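Local coordinates for aminoglycoside N(6')acetyltransferase (Legionella pneumophila subsp. pneumophila, PDB 3F5B), which probably transfers an acetyl group to an amino group of aminoglycosides, as a member of the GNAT acetyltransferase superfamily, at residues D71-A77 with C102-Y106. Residues are numbered along the deposited sequence.
Sequences DNEIPFA and CRLDY
Residues 71-77 carry the two-residue turn of a β-hairpin joining strands 65-71 and 74-84 of the GNAT-fold sheet: D71 to I74 form a type II' turn, with N72 at phi/psi 53/-120 and E73 at -80/-4, closed by D71 N to I74 O (2.7 Å) and I74 N to D71 O (2.9 Å). The strand from I74 then runs antiparallel to strand 94-101. Residues 102-106 belong to the loop leading from that neighbour to helix 109-123, with a short 3-10 segment at L104-D105 and a hydrogen bond from Y106 N to R103 O (2.9 Å). A77 faces C102 and F76 faces R103, both CA pairs 5.2 Å apart. As the two backbones part, F76 O still accepts from C102 N (3.0 Å) and, weakly, from R103 N (3.3 Å).

Side chains carry the contact onward, illustrating how a loop can stay attached after strand pairing ends. F76 (chi1 p) and Y106 (chi1 m) form an offset stack, centroids 4.4 Å apart and planes at 19°, with L111 of helix 109-123 touching both. R103 lays its guanidinium face on I74 CG2 (3.9 Å from NH1), held by a salt bridge from NH2 to D105 OD2 (2.7 Å); a water joins NH1 to P75 O. D71 (chi1 t) pairs through OD1 with R14, while its OD2 accepts a hydrogen bond from Y106 OH at 2.6 Å.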
ATOM      1  N   ASP A  71      -8.483  12.605   3.415  1.00 26.78           N
ATOM      2  CA  ASP A  71      -8.428  13.860   2.680  1.00 25.86           C
ATOM      3  C   ASP A  71      -9.243  14.817   3.565  1.00 27.40           C
ATOM      4  O   ASP A  71     -10.471  14.771   3.560  1.00 25.70           O
ATOM      5  CB  ASP A  71      -9.069  13.670   1.309  1.00 24.87           C
ATOM      6  CG  ASP A  71      -9.103  14.947   0.491  1.00 25.51           C
ATOM      7  OD1 ASP A  71      -8.208  15.816   0.669  1.00 26.07           O
ATOM      8  OD2 ASP A  71     -10.025  15.060  -0.334  1.00 23.69           O
ATOM      9  N   ASN A  72      -8.543  15.623   4.367  1.00 28.61           N
ATOM     10  CA  ASN A  72      -9.163  16.380   5.465  1.00 31.13           C
ATOM     11  C   ASN A  72      -9.960  15.437   6.365  1.00 31.71           C
ATOM     12  O   ASN A  72      -9.408  14.450   6.880  1.00 32.85           O
ATOM     13  CB  ASN A  72     -10.029  17.519   4.913  1.00 33.81           C
ATOM     14  CG  ASN A  72      -9.204  18.593   4.248  1.00 37.18           C
ATOM     15  OD1 ASN A  72      -8.029  18.802   4.607  1.00 38.75           O
ATOM     16  ND2 ASN A  72      -9.803  19.297   3.272  1.00 37.61           N
ATOM     17  N   GLU A  73     -11.262  15.676   6.493  1.00 31.50           N
ATOM     18  CA  GLU A  73     -12.119  14.801   7.284  1.00 32.45           C
ATOM     19  C   GLU A  73     -12.553  13.504   6.579  1.00 30.61           C
ATOM     20  O   GLU A  73     -13.191  12.683   7.190  1.00 29.10           O
ATOM     21  CB  GLU A  73     -13.364  15.553   7.818  1.00 33.98           C
ATOM     22  CG  GLU A  73     -13.609  16.977   7.235  1.00 37.84           C
ATOM     23  CD  GLU A  73     -14.067  17.007   5.761  1.00 39.69           C
ATOM     24  OE1 GLU A  73     -13.191  17.216   4.891  1.00 39.52           O
ATOM     25  OE2 GLU A  73     -15.296  16.856   5.475  1.00 40.30           O
ATOM     26  N   ILE A  74     -12.196  13.325   5.313  1.00 28.93           N
ATOM     27  CA  ILE A  74     -12.733  12.225   4.527  1.00 27.81           C
ATOM     28  C   ILE A  74     -11.760  11.023   4.424  1.00 27.02           C
ATOM     29  O   ILE A  74     -10.757  11.110   3.738  1.00 27.44           O
ATOM     30  CB  ILE A  74     -13.149  12.751   3.104  1.00 28.16           C
ATOM     31  CG1 ILE A  74     -14.229  13.855   3.212  1.00 29.48           C
ATOM     32  CG2 ILE A  74     -13.544  11.632   2.140  1.00 26.28           C
ATOM     33  CD1 ILE A  74     -15.530  13.426   3.880  1.00 31.33           C
ATOM     34  N   PRO A  75     -12.076   9.893   5.091  1.00 26.73           N
ATOM     35  CA  PRO A  75     -11.267   8.681   4.876  1.00 27.08           C
ATOM     36  C   PRO A  75     -11.570   8.069   3.503  1.00 26.47           C
ATOM     37  O   PRO A  75     -12.720   8.081   3.068  1.00 28.76           O
ATOM     38  CB  PRO A  75     -11.715   7.759   6.025  1.00 26.99           C
ATOM     39  CG  PRO A  75     -13.236   8.149   6.225  1.00 26.68           C
ATOM     40  CD  PRO A  75     -13.267   9.656   5.940  1.00 26.96           C
ATOM     41  N   PHE A  76     -10.562   7.568   2.800  1.00 26.69           N
ATOM     42  CA  PHE A  76     -10.783   7.150   1.414  1.00 25.21           C
ATOM     43  C   PHE A  76      -9.935   5.961   0.967  1.00 26.09           C
ATOM     44  O   PHE A  76     -10.203   5.403  -0.099  1.00 25.34           O
ATOM     45  CB  PHE A  76     -10.608   8.338   0.432  1.00 25.51           C
ATOM     46  CG  PHE A  76      -9.160   8.755   0.223  1.00 25.90           C
ATOM     47  CD1 PHE A  76      -8.401   8.187  -0.781  1.00 26.18           C
ATOM     48  CD2 PHE A  76      -8.566   9.708   1.046  1.00 26.21           C
ATOM     49  CE1 PHE A  76      -7.041   8.545  -0.984  1.00 26.85           C
ATOM     50  CE2 PHE A  76      -7.217  10.088   0.867  1.00 25.56           C
ATOM     51  CZ  PHE A  76      -6.448   9.493  -0.135  1.00 26.71           C
ATOM     52  N   ALA A  77      -8.898   5.590   1.739  1.00 24.91           N
ATOM     53  CA  ALA A  77      -8.055   4.459   1.350  1.00 24.01           C
ATOM     54  C   ALA A  77      -7.603   3.659   2.549  1.00 24.78           C
ATOM     55  O   ALA A  77      -7.565   4.168   3.678  1.00 23.63           O
ATOM     56  CB  ALA A  77      -6.798   4.951   0.545  1.00 22.83           C
ATOM     57  N   CYS A 102     -10.589   2.958  -1.704  1.00 27.54           N
ATOM     58  CA  CYS A 102     -11.891   2.394  -1.430  1.00 29.73           C
ATOM     59  C   CYS A 102     -13.079   3.287  -1.754  1.00 30.29           C
ATOM     60  O   CYS A 102     -14.208   2.798  -1.775  1.00 30.90           O
ATOM     61  CB  CYS A 102     -11.945   1.975   0.040  1.00 28.80           C
ATOM     62  SG  CYS A 102     -10.692   0.685   0.373  1.00 31.15           S
ATOM     63  N   ARG A 103     -12.828   4.578  -1.981  1.00 29.37           N
ATOM     64  CA  ARG A 103     -13.879   5.494  -2.459  1.00 30.39           C
ATOM     65  C   ARG A 103     -13.709   5.679  -3.958  1.00 29.70           C
ATOM     66  O   ARG A 103     -12.614   6.027  -4.414  1.00 29.05           O
ATOM     67  CB  ARG A 103     -13.775   6.864  -1.770  1.00 30.54           C
ATOM     68  CG  ARG A 103     -14.313   6.937  -0.351  1.00 30.84           C
ATOM     69  CD  ARG A 103     -14.290   8.399   0.131  1.00 30.86           C
ATOM     70  NE  ARG A 103     -15.162   9.279  -0.676  1.00 31.12           N
ATOM     71  CZ  ARG A 103     -16.268   9.855  -0.223  1.00 31.43           C
ATOM     72  NH1 ARG A 103     -16.654   9.647   1.025  1.00 31.05           N
ATOM     73  NH2 ARG A 103     -16.983  10.648  -1.004  1.00 31.41           N
ATOM     74  N   LEU A 104     -14.781   5.455  -4.730  1.00 30.18           N
ATOM     75  CA  LEU A 104     -14.681   5.582  -6.189  1.00 31.72           C
ATOM     76  C   LEU A 104     -14.278   6.979  -6.660  1.00 30.70           C
ATOM     77  O   LEU A 104     -13.643   7.120  -7.697  1.00 31.52           O
ATOM     78  CB  LEU A 104     -15.978   5.149  -6.908  1.00 33.39           C
ATOM     79  CG  LEU A 104     -16.263   3.643  -6.921  1.00 34.71           C
ATOM     80  CD1 LEU A 104     -17.647   3.384  -7.509  1.00 35.91           C
ATOM     81  CD2 LEU A 104     -15.203   2.890  -7.698  1.00 35.62           C
ATOM     82  N   ASP A 105     -14.621   8.006  -5.885  1.00 29.41           N
ATOM     83  CA  ASP A 105     -14.295   9.378  -6.269  1.00 29.14           C
ATOM     84  C   ASP A 105     -12.833   9.689  -5.986  1.00 29.32           C
ATOM     85  O   ASP A 105     -12.355  10.797  -6.262  1.00 29.18           O
ATOM     86  CB  ASP A 105     -15.277  10.397  -5.629  1.00 30.29           C
ATOM     87  CG  ASP A 105     -15.513  10.163  -4.116  1.00 30.64           C
ATOM     88  OD1 ASP A 105     -15.201   9.087  -3.579  1.00 29.68           O
ATOM     89  OD2 ASP A 105     -16.064  11.079  -3.461  1.00 30.99           O
ATOM     90  N   TYR A 106     -12.086   8.694  -5.504  1.00 27.79           N
ATOM     91  CA  TYR A 106     -10.666   8.920  -5.216  1.00 28.54           C
ATOM     92  C   TYR A 106      -9.701   8.125  -6.073  1.00 28.81           C
ATOM     93  O   TYR A 106      -8.510   8.097  -5.794  1.00 29.34           O
ATOM     94  CB  TYR A 106     -10.373   8.706  -3.714  1.00 27.22           C
ATOM     95  CG  TYR A 106     -10.788   9.907  -2.886  1.00 27.22           C
ATOM     96  CD1 TYR A 106     -12.115  10.100  -2.514  1.00 25.84           C
ATOM     97  CD2 TYR A 106      -9.843  10.875  -2.514  1.00 26.70           C
ATOM     98  CE1 TYR A 106     -12.500  11.229  -1.762  1.00 26.82           C
ATOM     99  CE2 TYR A 106     -10.212  12.011  -1.788  1.00 26.84           C
ATOM    100  CZ  TYR A 106     -11.531  12.172  -1.408  1.00 26.44           C
ATOM    101  OH  TYR A 106     -11.858  13.270  -0.670  1.00 24.75           O
TER
HETATM  102  O   HOH W   1     -15.449   7.785   3.263  1.00 24.34           O